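Local coordinates for outer membrane protein Omp121 (Bacteroides thetaiotaomicron, PDB 5FQ8) that probably imports peptides across the outer membrane as a TonB-dependent receptor, acting together with a surface lipoprotein, at residues 207-212 against 225-230; 232-237 against 349-354; 356-361 against 426-431. All blocks are in the same frame, centred on the assembly; numbering follows the deposited sequence.

Contact 1 of 3, residues 207-212 against 225-230; sequences TELENG and WGNVYN
E208, L209 and G226 bury the most surface here. E208 works mainly through its backbone. Its carbonyl O receives the N-H of G226 at an N-O distance of 2.5 Å, but the bond is bent (129° at the hydrogen) and counts as weak. Its side chain has CG beside the backbone N and runs extended from there. CB lies near CA of W225, and OE1 is hydrogen-bonded to Q233 NE2. L209 bends its end toward the other segment. CD1 sits against G226 O at 3.2 Å. CD2 meets N227 OD1 at 3.8 Å, with the two side chains crossing at about a right angle. An alanine here would remove CG and both methyls, and would probably loosen the packing against G226 and N227. These segments belong to the long excursion between barrel strands 177-188 and 252-264 of the TonB-dependent receptor fold, where the chain turns a corner at G226 between strands 222-225 and 227-229. G226 has a positive phi (77°), and a CB there would be crowded by W225 CE3. Its carbonyl O also accepts a bond from Q233 NE2. The side-chain ND2 of N227 is hydrogen-bonded to N430 OD1. W225 points away from E208 and L209; its indole NE1 is hydrogen-bonded to S9 OG of the BT_2262 lipoprotein chain.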
loop_
_atom_site.group_PDB
_atom_site.type_symbol
_atom_site.label_atom_id
_atom_site.label_comp_id
_atom_site.label_asym_id
_atom_site.label_seq_id
_atom_site.Cartn_x
_atom_site.Cartn_y
_atom_site.Cartn_z
ATOM N N THR B 207 23.401 7.130 -37.222
ATOM C CA THR B 207 22.069 7.299 -36.672
ATOM C C THR B 207 22.038 8.601 -35.897
ATOM O O THR B 207 23.073 9.139 -35.515
ATOM C CB THR B 207 21.682 6.130 -35.784
ATOM O OG1 THR B 207 21.990 4.912 -36.460
ATOM C CG2 THR B 207 20.206 6.145 -35.485
ATOM N N GLU B 208 20.837 9.122 -35.696
ATOM C CA GLU B 208 20.646 10.363 -34.970
ATOM C C GLU B 208 20.097 10.131 -33.576
ATOM O O GLU B 208 19.835 11.092 -32.864
ATOM C CB GLU B 208 19.728 11.287 -35.766
ATOM C CG GLU B 208 20.219 11.506 -37.174
ATOM C CD GLU B 208 19.269 12.285 -38.028
ATOM O OE1 GLU B 208 18.260 12.776 -37.500
ATOM O OE2 GLU B 208 19.532 12.401 -39.238
ATOM N N LEU B 209 19.961 8.888 -33.158
ATOM C CA LEU B 209 19.175 8.606 -31.965
ATOM C C LEU B 209 19.648 7.400 -31.163
ATOM O O LEU B 209 18.896 6.946 -30.299
ATOM C CB LEU B 209 17.703 8.390 -32.368
ATOM C CG LEU B 209 16.611 9.450 -32.189
ATOM C CD1 LEU B 209 16.750 10.611 -33.136
ATOM C CD2 LEU B 209 15.279 8.785 -32.393
ATOM N N GLU B 210 20.836 6.860 -31.386
ATOM C CA GLU B 210 21.171 5.594 -30.752
ATOM C C GLU B 210 21.663 5.786 -29.332
ATOM O O GLU B 210 22.151 6.846 -28.946
ATOM C CB GLU B 210 22.262 4.850 -31.507
ATOM C CG GLU B 210 21.912 4.462 -32.896
ATOM C CD GLU B 210 20.821 3.448 -32.977
ATOM O OE1 GLU B 210 20.819 2.492 -32.185
ATOM O OE2 GLU B 210 19.955 3.621 -33.840
ATOM N N ASN B 211 21.585 4.708 -28.565
ATOM C CA ASN B 211 22.186 4.662 -27.246
ATOM C C ASN B 211 23.532 3.970 -27.260
ATOM O O ASN B 211 23.890 3.312 -26.286
ATOM C CB ASN B 211 21.249 3.944 -26.295
ATOM C CG ASN B 211 20.957 2.573 -26.760
ATOM O OD1 ASN B 211 20.886 2.337 -27.955
ATOM N ND2 ASN B 211 20.832 1.643 -25.844
ATOM N N GLY B 212 24.277 4.087 -28.349
ATOM C CA GLY B 212 25.446 3.258 -28.536
ATOM C C GLY B 212 26.318 3.836 -29.622
ATOM O O GLY B 212 26.019 4.882 -30.198
ATOM N N TRP B 225 22.104 14.995 -34.713
ATOM C CA TRP B 225 21.925 14.038 -33.637
ATOM C C TRP B 225 20.686 14.425 -32.844
ATOM O O TRP B 225 20.194 15.551 -32.931
ATOM C CB TRP B 225 23.165 13.962 -32.739
ATOM C CG TRP B 225 23.400 15.161 -31.913
ATOM C CD1 TRP B 225 23.909 16.349 -32.312
ATOM C CD2 TRP B 225 23.142 15.281 -30.528
ATOM N NE1 TRP B 225 23.975 17.212 -31.263
ATOM C CE2 TRP B 225 23.509 16.573 -30.147
ATOM C CE3 TRP B 225 22.623 14.418 -29.566
ATOM C CZ2 TRP B 225 23.372 17.024 -28.849
ATOM C CZ3 TRP B 225 22.494 14.867 -28.280
ATOM C CH2 TRP B 225 22.863 16.153 -27.932
ATOM N N GLY B 226 20.178 13.466 -32.088
ATOM C CA GLY B 226 19.099 13.735 -31.170
ATOM C C GLY B 226 17.763 13.863 -31.867
ATOM O O GLY B 226 17.632 13.738 -33.081
ATOM N N ASN B 227 16.745 14.119 -31.062
ATOM C CA ASN B 227 15.400 14.242 -31.586
ATOM C C ASN B 227 15.211 15.588 -32.262
ATOM O O ASN B 227 16.131 16.402 -32.369
ATOM C CB ASN B 227 14.383 14.051 -30.477
ATOM C CG ASN B 227 13.967 12.624 -30.330
ATOM O OD1 ASN B 227 13.609 11.971 -31.302
ATOM N ND2 ASN B 227 14.022 12.118 -29.116
ATOM N N VAL B 228 13.998 15.811 -32.748
ATOM C CA VAL B 228 13.643 17.039 -33.436
ATOM C C VAL B 228 12.597 17.743 -32.604
ATOM O O VAL B 228 11.582 17.143 -32.254
ATOM C CB VAL B 228 13.121 16.766 -34.857
ATOM C CG1 VAL B 228 12.888 18.068 -35.569
ATOM C CG2 VAL B 228 14.100 15.926 -35.624
ATOM N N TYR B 229 12.848 18.995 -32.269
ATOM C CA TYR B 229 11.937 19.776 -31.450
ATOM C C TYR B 229 11.592 21.042 -32.206
ATOM O O TYR B 229 12.486 21.813 -32.564
ATOM C CB TYR B 229 12.555 20.110 -30.091
ATOM C CG TYR B 229 11.819 21.168 -29.298
ATOM C CD1 TYR B 229 12.118 22.514 -29.452
ATOM C CD2 TYR B 229 10.843 20.817 -28.376
ATOM C CE1 TYR B 229 11.458 23.477 -28.729
ATOM C CE2 TYR B 229 10.182 21.771 -27.647
ATOM C CZ TYR B 229 10.490 23.103 -27.823
ATOM O OH TYR B 229 9.824 24.061 -27.089
ATOM N N ASN B 230 10.300 21.253 -32.432
ATOM C CA ASN B 230 9.800 22.471 -33.050
ATOM C C ASN B 230 10.496 22.716 -34.380
ATOM O O ASN B 230 10.926 23.829 -34.690
ATOM C CB ASN B 230 9.971 23.663 -32.116
ATOM C CG ASN B 230 9.096 24.826 -32.501
ATOM O OD1 ASN B 230 8.711 24.971 -33.660
ATOM N ND2 ASN B 230 8.766 25.660 -31.531
#

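Contact 2 of 3, residues 232-237 against 349-354; sequences SQKLKP and QNDPFN
K234 NZ has one firm grip, a salt bridge to D351 OD2 at 2.8 Å, and D7 of the BT_2262 lipoprotein chain adds a long, weak ion pair. The bridge joins the middle strand of a small three-stranded antiparallel sheet, 232-237, to D351, just ahead of a short 3-10 turn at 352-354. Residues S232 to L235 also pair in an antiparallel ladder with a strand of that lipoprotein, so the sheet runs on across the interface. The bridge is made tip to tip. The K234 chain leaves with CG anti to the carbonyl carbon and stays extended to NZ. D351 has CG anti to its backbone N (chi1 -173°), and OD2 offers its syn lone pair, on the side of OD1. K234 is buried, and the D351 carboxylate would probably balance its charge. On the way the lysine passes over F353, the two side chains running in opposite directions. K234 CG stands over the middle of one ring face, 4.3 Å from the centroid and 6° off the normal, a CH-pi contact. K234 CE lies 3.9 Å from F353 CD2. The turn carrying the ring is closed by the bond from N354 N to D351 O, 2.8 Å long. At the far end of the ring S232 takes over. Its OG, hydrogen-bonded to Y229 O, lies at the ring edge, 3.4 Å from F353 CZ.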
loop_
_atom_site.group_PDB
_atom_site.type_symbol
_atom_site.label_atom_id
_atom_site.label_comp_id
_atom_site.label_asym_id
_atom_site.label_seq_id
_atom_site.Cartn_x
_atom_site.Cartn_y
_atom_site.Cartn_z
ATOM N N SER B 232 13.337 21.797 -35.379
ATOM C CA SER B 232 14.739 22.124 -35.216
ATOM C C SER B 232 15.443 20.928 -34.609
ATOM O O SER B 232 14.836 20.133 -33.891
ATOM C CB SER B 232 14.932 23.344 -34.329
ATOM O OG SER B 232 14.779 22.995 -32.967
ATOM N N GLN B 233 16.731 20.807 -34.904
ATOM C CA GLN B 233 17.522 19.684 -34.436
ATOM C C GLN B 233 18.932 20.174 -34.147
ATOM O O GLN B 233 19.376 21.187 -34.687
ATOM C CB GLN B 233 17.515 18.569 -35.475
ATOM C CG GLN B 233 18.020 17.241 -35.014
ATOM C CD GLN B 233 18.011 16.253 -36.140
ATOM O OE1 GLN B 233 17.752 16.619 -37.279
ATOM N NE2 GLN B 233 18.276 14.993 -35.837
ATOM N N LYS B 234 19.636 19.458 -33.279
ATOM C CA LYS B 234 21.004 19.841 -32.959
ATOM C C LYS B 234 21.981 19.263 -33.975
ATOM O O LYS B 234 21.782 18.176 -34.518
ATOM C CB LYS B 234 21.395 19.400 -31.550
ATOM C CG LYS B 234 20.989 20.381 -30.473
ATOM C CD LYS B 234 21.369 19.894 -29.096
ATOM C CE LYS B 234 20.987 20.893 -28.026
ATOM N NZ LYS B 234 21.501 20.489 -26.693
ATOM N N LEU B 235 23.056 20.010 -34.207
ATOM C CA LEU B 235 24.044 19.738 -35.240
ATOM C C LEU B 235 25.418 20.013 -34.659
ATOM O O LEU B 235 25.653 21.100 -34.131
ATOM C CB LEU B 235 23.792 20.621 -36.457
ATOM C CG LEU B 235 24.742 20.546 -37.629
ATOM C CD1 LEU B 235 24.482 19.281 -38.372
ATOM C CD2 LEU B 235 24.488 21.726 -38.510
ATOM N N LYS B 236 26.316 19.040 -34.757
ATOM C CA LYS B 236 27.585 19.082 -34.052
ATOM C C LYS B 236 28.637 18.372 -34.887
ATOM O O LYS B 236 28.307 17.514 -35.711
ATOM C CB LYS B 236 27.473 18.421 -32.674
ATOM C CG LYS B 236 27.840 16.973 -32.639
ATOM C CD LYS B 236 27.646 16.435 -31.247
ATOM C CE LYS B 236 28.183 15.029 -31.126
ATOM N NZ LYS B 236 28.476 14.393 -32.454
ATOM N N PRO B 237 29.910 18.694 -34.691
ATOM C CA PRO B 237 30.959 17.970 -35.405
ATOM C C PRO B 237 31.079 16.549 -34.887
ATOM O O PRO B 237 31.042 16.297 -33.681
ATOM C CB PRO B 237 32.219 18.785 -35.101
ATOM C CG PRO B 237 31.742 20.074 -34.554
ATOM C CD PRO B 237 30.468 19.779 -33.872
ATOM N N GLN B 349 17.662 21.557 -18.021
ATOM C CA GLN B 349 16.314 21.190 -18.431
ATOM C C GLN B 349 15.574 22.316 -19.132
ATOM O O GLN B 349 14.499 22.074 -19.669
ATOM C CB GLN B 349 15.506 20.734 -17.230
ATOM C CG GLN B 349 16.098 19.572 -16.521
ATOM C CD GLN B 349 16.103 18.335 -17.367
ATOM O OE1 GLN B 349 15.063 17.873 -17.801
ATOM N NE2 GLN B 349 17.275 17.798 -17.621
ATOM N N ASN B 350 16.097 23.537 -19.123
ATOM C CA ASN B 350 15.465 24.581 -19.911
ATOM C C ASN B 350 15.850 24.500 -21.368
ATOM O O ASN B 350 15.393 25.323 -22.161
ATOM C CB ASN B 350 15.822 25.949 -19.364
ATOM C CG ASN B 350 15.058 26.269 -18.128
ATOM O OD1 ASN B 350 15.357 25.753 -17.059
ATOM N ND2 ASN B 350 14.044 27.106 -18.261
ATOM N N ASP B 351 16.687 23.541 -21.717
ATOM C CA ASP B 351 16.974 23.174 -23.093
ATOM C C ASP B 351 15.977 22.093 -23.503
ATOM O O ASP B 351 16.086 20.942 -23.056
ATOM C CB ASP B 351 18.415 22.696 -23.221
ATOM C CG ASP B 351 18.829 22.453 -24.643
ATOM O OD1 ASP B 351 18.082 22.811 -25.571
ATOM O OD2 ASP B 351 19.923 21.908 -24.829
ATOM N N PRO B 352 14.994 22.421 -24.331
ATOM C CA PRO B 352 13.950 21.446 -24.654
ATOM C C PRO B 352 14.487 20.102 -25.053
ATOM O O PRO B 352 13.929 19.079 -24.646
ATOM C CB PRO B 352 13.207 22.119 -25.817
ATOM C CG PRO B 352 14.136 23.155 -26.335
ATOM C CD PRO B 352 14.874 23.633 -25.144
ATOM N N PHE B 353 15.597 20.075 -25.788
ATOM C CA PHE B 353 16.157 18.820 -26.252
ATOM C C PHE B 353 16.589 17.899 -25.126
ATOM O O PHE B 353 16.917 16.745 -25.404
ATOM C CB PHE B 353 17.356 19.065 -27.142
ATOM C CG PHE B 353 17.036 19.739 -28.434
ATOM C CD1 PHE B 353 16.694 19.000 -29.540
ATOM C CD2 PHE B 353 17.135 21.104 -28.558
ATOM C CE1 PHE B 353 16.430 19.608 -30.736
ATOM C CE2 PHE B 353 16.873 21.724 -29.753
ATOM C CZ PHE B 353 16.519 20.975 -30.848
ATOM N N ASN B 354 16.626 18.366 -23.879
ATOM C CA ASN B 354 16.975 17.501 -22.763
ATOM C C ASN B 354 15.771 17.050 -21.975
ATOM O O ASN B 354 15.915 16.198 -21.093
ATOM C CB ASN B 354 17.916 18.196 -21.779
ATOM C CG ASN B 354 19.220 18.575 -22.381
ATOM O OD1 ASN B 354 19.737 17.916 -23.260
ATOM N ND2 ASN B 354 19.770 19.661 -21.903
#

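Contact 3 of 3, residues 356-361 against 426-431; sequences PGYYYT and EGTPNG
G427 is the first residue of 426-431 to touch the other loop, with its carbonyl O 3.9 Å from Y358 OH. At its backbone angles (phi 94°) a CB would be jammed against the carbonyl O of E426, which calls for glycine. T428 points at the 356-361 loop. Its CG2 lies 3.8 Å from Y358 CE1, the two side chains crossing obliquely, and its OG1 is hydrogen-bonded to Y424 O. A CB on G357 would clash with this same CG2, so the close approach needs glycine there. P429 lays its CD over one face of the Y358 ring, toward the rim, 3.9 Å from the centroid. This is a CH-pi contact, and the side chains cross at about a right angle. N430 follows and buries the most surface. Its backbone N gives a weak bond to G357 O. Its ND2 gives a nearly straight bond (168°) to Y359 O at 2.9 Å, in the carbonyl plane, on a lone pair, and close to the plane of the amide. The same ND2 gives a weak bond to P356 O at 3.5 Å. Both loops join barrel strands of this TonB-dependent receptor, 306-320 to 376-394 and 398-417 to 446-469. With OD1 taken by N227, the buried amide of N430 has hydrogen-bond partners on both its O and its N, which probably fixes its rotation.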
loop_
_atom_site.group_PDB
_atom_site.type_symbol
_atom_site.label_atom_id
_atom_site.label_comp_id
_atom_site.label_asym_id
_atom_site.label_seq_id
_atom_site.Cartn_x
_atom_site.Cartn_y
_atom_site.Cartn_z
ATOM N N PRO B 356 12.434 15.049 -21.043
ATOM C CA PRO B 356 12.306 13.601 -21.262
ATOM C C PRO B 356 11.678 13.226 -22.578
ATOM O O PRO B 356 11.969 12.155 -23.112
ATOM C CB PRO B 356 11.430 13.162 -20.090
ATOM C CG PRO B 356 11.679 14.154 -19.051
ATOM C CD PRO B 356 11.839 15.452 -19.765
ATOM N N GLY B 357 10.826 14.086 -23.128
ATOM C CA GLY B 357 10.183 13.769 -24.381
ATOM C C GLY B 357 11.042 13.985 -25.597
ATOM O O GLY B 357 10.747 13.427 -26.652
ATOM N N TYR B 358 12.099 14.769 -25.484
ATOM C CA TYR B 358 12.962 15.011 -26.627
ATOM C C TYR B 358 14.408 14.614 -26.352
ATOM O O TYR B 358 15.316 15.087 -27.034
ATOM C CB TYR B 358 12.849 16.474 -27.055
ATOM C CG TYR B 358 11.476 16.854 -27.547
ATOM C CD1 TYR B 358 10.439 17.060 -26.665
ATOM C CD2 TYR B 358 11.225 17.017 -28.899
ATOM C CE1 TYR B 358 9.183 17.403 -27.112
ATOM C CE2 TYR B 358 9.982 17.364 -29.353
ATOM C CZ TYR B 358 8.958 17.554 -28.457
ATOM O OH TYR B 358 7.705 17.904 -28.922
ATOM N N TYR B 359 14.635 13.735 -25.383
ATOM C CA TYR B 359 15.970 13.232 -25.100
ATOM C C TYR B 359 16.548 12.524 -26.317
ATOM O O TYR B 359 15.819 11.937 -27.110
ATOM C CB TYR B 359 15.896 12.282 -23.925
ATOM C CG TYR B 359 17.214 11.796 -23.398
ATOM C CD1 TYR B 359 18.195 12.680 -22.990
ATOM C CD2 TYR B 359 17.459 10.439 -23.270
ATOM C CE1 TYR B 359 19.396 12.223 -22.497
ATOM C CE2 TYR B 359 18.643 9.978 -22.784
ATOM C CZ TYR B 359 19.610 10.869 -22.397
ATOM O OH TYR B 359 20.792 10.394 -21.908
ATOM N N TYR B 360 17.872 12.573 -26.467
ATOM C CA TYR B 360 18.453 12.199 -27.748
ATOM C C TYR B 360 18.266 10.724 -28.080
ATOM O O TYR B 360 18.400 10.350 -29.248
ATOM C CB TYR B 360 19.934 12.579 -27.797
ATOM C CG TYR B 360 20.832 11.796 -26.883
ATOM C CD1 TYR B 360 21.069 12.219 -25.595
ATOM C CD2 TYR B 360 21.453 10.644 -27.313
ATOM C CE1 TYR B 360 21.874 11.515 -24.763
ATOM C CE2 TYR B 360 22.260 9.932 -26.482
ATOM C CZ TYR B 360 22.464 10.374 -25.208
ATOM O OH TYR B 360 23.268 9.678 -24.356
ATOM N N THR B 361 17.934 9.875 -27.108
ATOM C CA THR B 361 17.777 8.472 -27.425
ATOM C C THR B 361 16.598 7.856 -26.679
ATOM O O THR B 361 16.420 8.105 -25.487
ATOM C CB THR B 361 19.052 7.714 -27.114
ATOM O OG1 THR B 361 18.895 6.355 -27.529
ATOM C CG2 THR B 361 19.357 7.787 -25.643
ATOM N N GLU B 426 2.264 11.656 -24.429
ATOM C CA GLU B 426 1.466 12.212 -25.512
ATOM C C GLU B 426 2.198 13.346 -26.210
ATOM O O GLU B 426 2.577 14.330 -25.578
ATOM C CB GLU B 426 0.145 12.718 -24.968
ATOM C CG GLU B 426 -0.696 13.439 -25.986
ATOM C CD GLU B 426 -1.774 14.275 -25.355
ATOM O OE1 GLU B 426 -2.310 13.863 -24.310
ATOM O OE2 GLU B 426 -2.070 15.356 -25.899
ATOM N N GLY B 427 2.406 13.204 -27.511
ATOM C CA GLY B 427 2.835 14.320 -28.320
ATOM C C GLY B 427 4.320 14.465 -28.520
ATOM O O GLY B 427 4.742 15.368 -29.243
ATOM N N THR B 428 5.117 13.618 -27.918
ATOM C CA THR B 428 6.557 13.710 -28.020
ATOM C C THR B 428 7.109 12.517 -28.779
ATOM O O THR B 428 6.450 11.482 -28.888
ATOM C CB THR B 428 7.180 13.751 -26.631
ATOM O OG1 THR B 428 6.884 12.523 -25.964
ATOM C CG2 THR B 428 6.623 14.899 -25.849
ATOM N N PRO B 429 8.318 12.627 -29.329
ATOM C CA PRO B 429 8.879 11.479 -30.042
ATOM C C PRO B 429 9.167 10.292 -29.153
ATOM O O PRO B 429 9.159 9.164 -29.645
ATOM C CB PRO B 429 10.163 12.050 -30.649
ATOM C CG PRO B 429 9.935 13.486 -30.738
ATOM C CD PRO B 429 9.127 13.833 -29.541
ATOM N N ASN B 430 9.377 10.490 -27.868
ATOM C CA ASN B 430 9.986 9.447 -27.072
ATOM C C ASN B 430 9.195 8.489 -26.179
ATOM O O ASN B 430 9.805 7.565 -25.691
ATOM C CB ASN B 430 11.019 10.091 -26.157
ATOM C CG ASN B 430 12.336 10.359 -26.851
ATOM O OD1 ASN B 430 12.570 9.951 -27.984
ATOM N ND2 ASN B 430 13.228 11.026 -26.144
ATOM N N GLY B 431 7.894 8.607 -25.945
ATOM C CA GLY B 431 6.949 9.431 -26.655
ATOM C C GLY B 431 5.893 8.580 -27.337
ATOM O O GLY B 431 6.043 7.370 -27.499
#

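Contacts 1 and 2 have centres about 9 Å apart and share the small sheet of strands 227-229 and 232-237. Q233 NE2 joins them, 2.8 Å from E208 OE1. Contact 3 is centred about 10 Å from contact 1 and meets it through two probable hydrogen bonds, L209 O to T361 OG1 and N227 ND2 to N430 OD1, each 2.8 Å. Contacts 2 and 3 lie about 12 Å apart between centres and touch by packing, P352 O to Y358 CB at 3.7 Å. All three sit away from the metal and lipid sites. Contact 1 is near the bound peptide, against whose backbone E210 and N211 pack; contacts 1 and 2 also face the BT_2262 lipoprotein.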